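Local coordinates for Sca-family protein (Rickettsia rickettsii, PDB 4LQ8) that probably acts in cell adhesion as surface cell antigen 4, of which this chain is the N-terminal head domain, at residues T72-Q75 with P76-N80; L81-Q84 with I85-D88. One frame throughout, in Å; residues are numbered along the deposited sequence.

Contact 1 (T72-Q75 with P76-N80); sequences TIIQ and PQKDN
The Q75 side chain runs along the outside of the helix, and its amide meets the carboxylate of D79. This is an i to i+4 pairing within helix 64-90, at a proline kink. The N of P76 has no hydrogen to give to the turn before, and its ring CG packs 3.5 Å from T72 O. A wider pi-type turn precedes the proline. Regular bonding resumes with Q77 N to I73 O at 3.1 Å.

CG of Q75 is anti to the backbone N (chi1 -169°), and the chain then bends at chi2 (63°). This brings NE2 to D79 OD1 at 2.8 Å. OD1 lies in the amide plane of Q75, but NE2 meets it on the syn side and well out of the carboxylate plane. NE2 also bonds to K113 O, so two acceptors fix the turn of the amide.

I74 and K78 lie side by side and point the same way, with I74 CG2 4.0 Å from K78 CE. The extended K78 chain carries NZ to T114 O and Q324 O. I73 and Q77 also run alongside each other: CG2 of I73 packs on the amide of Q77, whose NE2 reaches E145 and S278 O. Two waters add to the pairing. One donates to I74 O and Q77 OE1. The other donates to Q75 OE1 at 2.7 Å and accepts from K78 NZ at 2.9 Å.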
loop_
_atom_site.group_PDB
_atom_site.type_symbol
_atom_site.label_atom_id
_atom_site.label_comp_id
_atom_site.label_asym_id
_atom_site.label_seq_id
_atom_site.Cartn_x
_atom_site.Cartn_y
_atom_site.Cartn_z
ATOM N N THR A 72 -2.835 -1.950 -12.123
ATOM C CA THR A 72 -4.178 -2.071 -11.538
ATOM C C THR A 72 -4.380 -1.226 -10.296
ATOM O O THR A 72 -5.523 -0.891 -9.973
ATOM C CB THR A 72 -4.532 -3.549 -11.234
ATOM O OG1 THR A 72 -3.769 -3.974 -10.107
ATOM C CG2 THR A 72 -4.276 -4.456 -12.396
ATOM N N ILE A 73 -3.299 -0.901 -9.580
ATOM C CA ILE A 73 -3.418 -0.098 -8.359
ATOM C C ILE A 73 -2.743 1.271 -8.476
ATOM O O ILE A 73 -3.420 2.299 -8.360
ATOM C CB ILE A 73 -2.913 -0.882 -7.087
ATOM C CG1 ILE A 73 -3.650 -2.266 -6.893
ATOM C CG2 ILE A 73 -2.972 -0.006 -5.808
ATOM C CD1 ILE A 73 -5.227 -2.200 -6.472
ATOM N N ILE A 74 -1.391 1.290 -8.609
ATOM C CA ILE A 74 -0.609 2.535 -8.538
ATOM C C ILE A 74 -0.998 3.556 -9.619
ATOM O O ILE A 74 -1.304 4.699 -9.273
ATOM C CB ILE A 74 0.916 2.261 -8.491
ATOM C CG1 ILE A 74 1.263 1.408 -7.230
ATOM C CG2 ILE A 74 1.738 3.575 -8.544
ATOM C CD1 ILE A 74 2.642 0.743 -7.265
ATOM N N GLN A 75 -0.940 3.174 -10.900
ATOM C CA GLN A 75 -1.291 4.075 -12.008
ATOM C C GLN A 75 -2.771 4.494 -11.958
ATOM O O GLN A 75 -3.008 5.697 -11.974
ATOM C CB GLN A 75 -0.878 3.499 -13.385
ATOM C CG GLN A 75 -0.968 4.515 -14.544
ATOM C CD GLN A 75 -0.030 5.668 -14.350
ATOM O OE1 GLN A 75 1.172 5.496 -14.098
ATOM N NE2 GLN A 75 -0.569 6.871 -14.393
ATOM N N PRO A 76 -3.771 3.599 -11.788
ATOM C CA PRO A 76 -5.173 4.082 -11.707
ATOM C C PRO A 76 -5.455 5.025 -10.537
ATOM O O PRO A 76 -6.296 5.916 -10.679
ATOM C CB PRO A 76 -5.998 2.781 -11.598
ATOM C CG PRO A 76 -5.147 1.749 -12.214
ATOM C CD PRO A 76 -3.744 2.120 -11.784
ATOM N N GLN A 77 -4.771 4.852 -9.391
ATOM C CA GLN A 77 -4.949 5.756 -8.250
ATOM C C GLN A 77 -4.515 7.160 -8.658
ATOM O O GLN A 77 -5.237 8.125 -8.397
ATOM C CB GLN A 77 -4.164 5.301 -7.021
ATOM C CG GLN A 77 -4.786 4.110 -6.313
ATOM C CD GLN A 77 -3.873 3.605 -5.221
ATOM O OE1 GLN A 77 -2.636 3.723 -5.277
ATOM N NE2 GLN A 77 -4.466 3.033 -4.210
ATOM N N LYS A 78 -3.343 7.258 -9.319
ATOM C CA LYS A 78 -2.795 8.495 -9.873
ATOM C C LYS A 78 -3.725 9.074 -10.926
ATOM O O LYS A 78 -3.942 10.272 -10.919
ATOM C CB LYS A 78 -1.431 8.226 -10.540
ATOM C CG LYS A 78 -0.304 7.962 -9.566
ATOM C CD LYS A 78 0.971 7.741 -10.339
ATOM C CE LYS A 78 2.141 7.441 -9.433
ATOM N NZ LYS A 78 3.349 7.112 -10.234
ATOM N N ASP A 79 -4.281 8.228 -11.814
ATOM C CA ASP A 79 -5.160 8.677 -12.906
ATOM C C ASP A 79 -6.473 9.266 -12.400
ATOM O O ASP A 79 -6.874 10.333 -12.870
ATOM C CB ASP A 79 -5.419 7.563 -13.926
ATOM C CG ASP A 79 -4.196 7.095 -14.690
ATOM O OD1 ASP A 79 -3.161 7.823 -14.676
ATOM O OD2 ASP A 79 -4.268 6.006 -15.309
ATOM N N ASN A 80 -7.129 8.598 -11.436
ATOM C CA ASN A 80 -8.349 9.139 -10.844
ATOM C C ASN A 80 -8.044 10.420 -10.078
ATOM O O ASN A 80 -8.821 11.355 -10.173
ATOM C CB ASN A 80 -9.053 8.134 -9.966
ATOM C CG ASN A 80 -9.649 7.033 -10.773
ATOM O OD1 ASN A 80 -10.632 7.224 -11.469
ATOM N ND2 ASN A 80 -9.075 5.857 -10.675
HETATM O O HOH W 1 -0.739 5.365 -6.470
HETATM O O HOH W 2 2.616 4.830 -11.875
#

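Contact 2 (L81-Q84 with I85-D88); sequences LIEQ and ILKD
Q84 and D88 make the polar side-chain bond of this pair of turns. Q84 NE2 donates to D88 OD1 at 2.8 Å. The bond leaves Q84 close to its amide plane but reaches D88 from above the carboxylate plane. The two planes stand 46° apart. With chi1 at -175° the Q84 chain starts out away from its own N, and the bend at chi2 turns the amide back toward D88. The other carboxylate oxygen, D88 OD2, forms a salt bridge with K134, so D88 is held at both oxygens.

A water serves the other end of the amide. It donates to Q84 OE1 at 2.7 Å and accepts from K87 NZ at 2.8 Å. The lysine chain turns at chi3 (-89°), which lays CE over the backbone, 3.6 Å from E83 O. The K87 and Q84 side chains cross at about a right angle, and the water bridges their ends.

The backbone bonds are those of a regular alpha-helix, the later part of helix 64-90. Four i+4 N-H groups, from I85 to D88, bond to the carbonyls of L81 to Q84. L86 N to I82 O and D88 N to Q84 O are both 2.8 Å.

The apolar contacts are at ordinary van der Waals distance. I85 CD1 lies 4.1 Å from L81 CG and is also near I82 CD1. L86 CD1 approaches I82 CG2. These side chains cross obliquely. They also touch other helices: I82 touches both F118 and F119 of helix 116-120, L81 touches F119 and I85 touches F118, L86 packs on I105 of helix 95-111, and A131 of helix 125-132 touches L81, Q84, I85 and D88.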
loop_
_atom_site.group_PDB
_atom_site.type_symbol
_atom_site.label_atom_id
_atom_site.label_comp_id
_atom_site.label_asym_id
_atom_site.label_seq_id
_atom_site.Cartn_x
_atom_site.Cartn_y
_atom_site.Cartn_z
ATOM N N LEU A 81 -6.896 10.475 -9.379
ATOM C CA LEU A 81 -6.464 11.669 -8.635
ATOM C C LEU A 81 -6.245 12.868 -9.576
ATOM O O LEU A 81 -6.734 13.954 -9.293
ATOM C CB LEU A 81 -5.194 11.356 -7.825
ATOM C CG LEU A 81 -4.484 12.508 -7.105
ATOM C CD1 LEU A 81 -5.422 13.257 -6.147
ATOM C CD2 LEU A 81 -3.280 11.959 -6.329
ATOM N N ILE A 82 -5.528 12.661 -10.682
ATOM C CA ILE A 82 -5.290 13.717 -11.677
ATOM C C ILE A 82 -6.609 14.233 -12.264
ATOM O O ILE A 82 -6.774 15.450 -12.381
ATOM C CB ILE A 82 -4.271 13.247 -12.759
ATOM C CG1 ILE A 82 -2.835 13.107 -12.148
ATOM C CG2 ILE A 82 -4.288 14.145 -14.011
ATOM C CD1 ILE A 82 -2.237 14.353 -11.571
ATOM N N GLU A 83 -7.555 13.318 -12.583
ATOM C CA GLU A 83 -8.877 13.674 -13.096
ATOM C C GLU A 83 -9.582 14.602 -12.107
ATOM O O GLU A 83 -10.135 15.614 -12.531
ATOM C CB GLU A 83 -9.733 12.425 -13.344
ATOM C CG GLU A 83 -9.466 11.799 -14.698
ATOM C CD GLU A 83 -9.742 12.724 -15.865
ATOM O OE1 GLU A 83 -10.827 13.350 -15.877
ATOM O OE2 GLU A 83 -8.827 12.908 -16.701
ATOM N N GLN A 84 -9.508 14.276 -10.787
ATOM C CA GLN A 84 -10.107 15.091 -9.736
ATOM C C GLN A 84 -9.432 16.464 -9.661
ATOM O O GLN A 84 -10.139 17.460 -9.557
ATOM C CB GLN A 84 -10.107 14.375 -8.367
ATOM C CG GLN A 84 -10.858 15.168 -7.276
ATOM C CD GLN A 84 -12.334 15.308 -7.550
ATOM O OE1 GLN A 84 -13.059 14.322 -7.645
ATOM N NE2 GLN A 84 -12.813 16.534 -7.689
ATOM N N ILE A 85 -8.078 16.516 -9.750
ATOM C CA ILE A 85 -7.336 17.781 -9.732
ATOM C C ILE A 85 -7.795 18.635 -10.930
ATOM O O ILE A 85 -8.101 19.815 -10.745
ATOM C CB ILE A 85 -5.790 17.574 -9.712
ATOM C CG1 ILE A 85 -5.334 16.866 -8.406
ATOM C CG2 ILE A 85 -5.055 18.937 -9.902
ATOM C CD1 ILE A 85 -3.851 16.390 -8.353
ATOM N N LEU A 86 -7.883 18.022 -12.142
ATOM C CA LEU A 86 -8.336 18.747 -13.346
ATOM C C LEU A 86 -9.739 19.301 -13.173
ATOM O O LEU A 86 -9.997 20.420 -13.619
ATOM C CB LEU A 86 -8.232 17.900 -14.625
ATOM C CG LEU A 86 -6.786 17.521 -15.072
ATOM C CD1 LEU A 86 -6.835 16.573 -16.272
ATOM C CD2 LEU A 86 -5.939 18.756 -15.420
ATOM N N LYS A 87 -10.641 18.543 -12.509
ATOM C CA LYS A 87 -12.000 19.034 -12.242
ATOM C C LYS A 87 -11.934 20.195 -11.242
ATOM O O LYS A 87 -12.604 21.200 -11.446
ATOM C CB LYS A 87 -12.912 17.918 -11.691
ATOM C CG LYS A 87 -13.352 16.900 -12.741
ATOM C CD LYS A 87 -14.248 15.839 -12.120
ATOM C CE LYS A 87 -13.478 14.665 -11.570
ATOM N NZ LYS A 87 -14.391 13.644 -11.009
ATOM N N ASP A 88 -11.140 20.050 -10.162
ATOM C CA ASP A 88 -10.983 21.084 -9.137
ATOM C C ASP A 88 -10.471 22.406 -9.720
ATOM O O ASP A 88 -10.912 23.465 -9.277
ATOM C CB ASP A 88 -10.054 20.609 -8.012
ATOM C CG ASP A 88 -10.611 19.524 -7.100
ATOM O OD1 ASP A 88 -11.790 19.138 -7.279
ATOM O OD2 ASP A 88 -9.890 19.110 -6.164
HETATM O O HOH W 3 -13.503 11.999 -8.902
#

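Overall arrangement
Both contacts lie on helix 64-90, in series and directly adjoining. Their centres are about 13 Å apart. The centre of contact 1 is about 12 Å from the centre of the chain, that of contact 2 about 22 Å, so the helix runs outward between them. Contact 1 spans the kink and faces helix 135-155, strand 271-277 and nearby loops. Contact 2 is regular and lies among the helices 95-111, 116-120, 125-132 and 135-155. The same glutamine, lysine and aspartate pattern recurs nine residues later: Q75, K78 and D79, then Q84, K87 and D88. The surroundings differ: loop carbonyls hold the first lysine, while K134 pairs with the second aspartate.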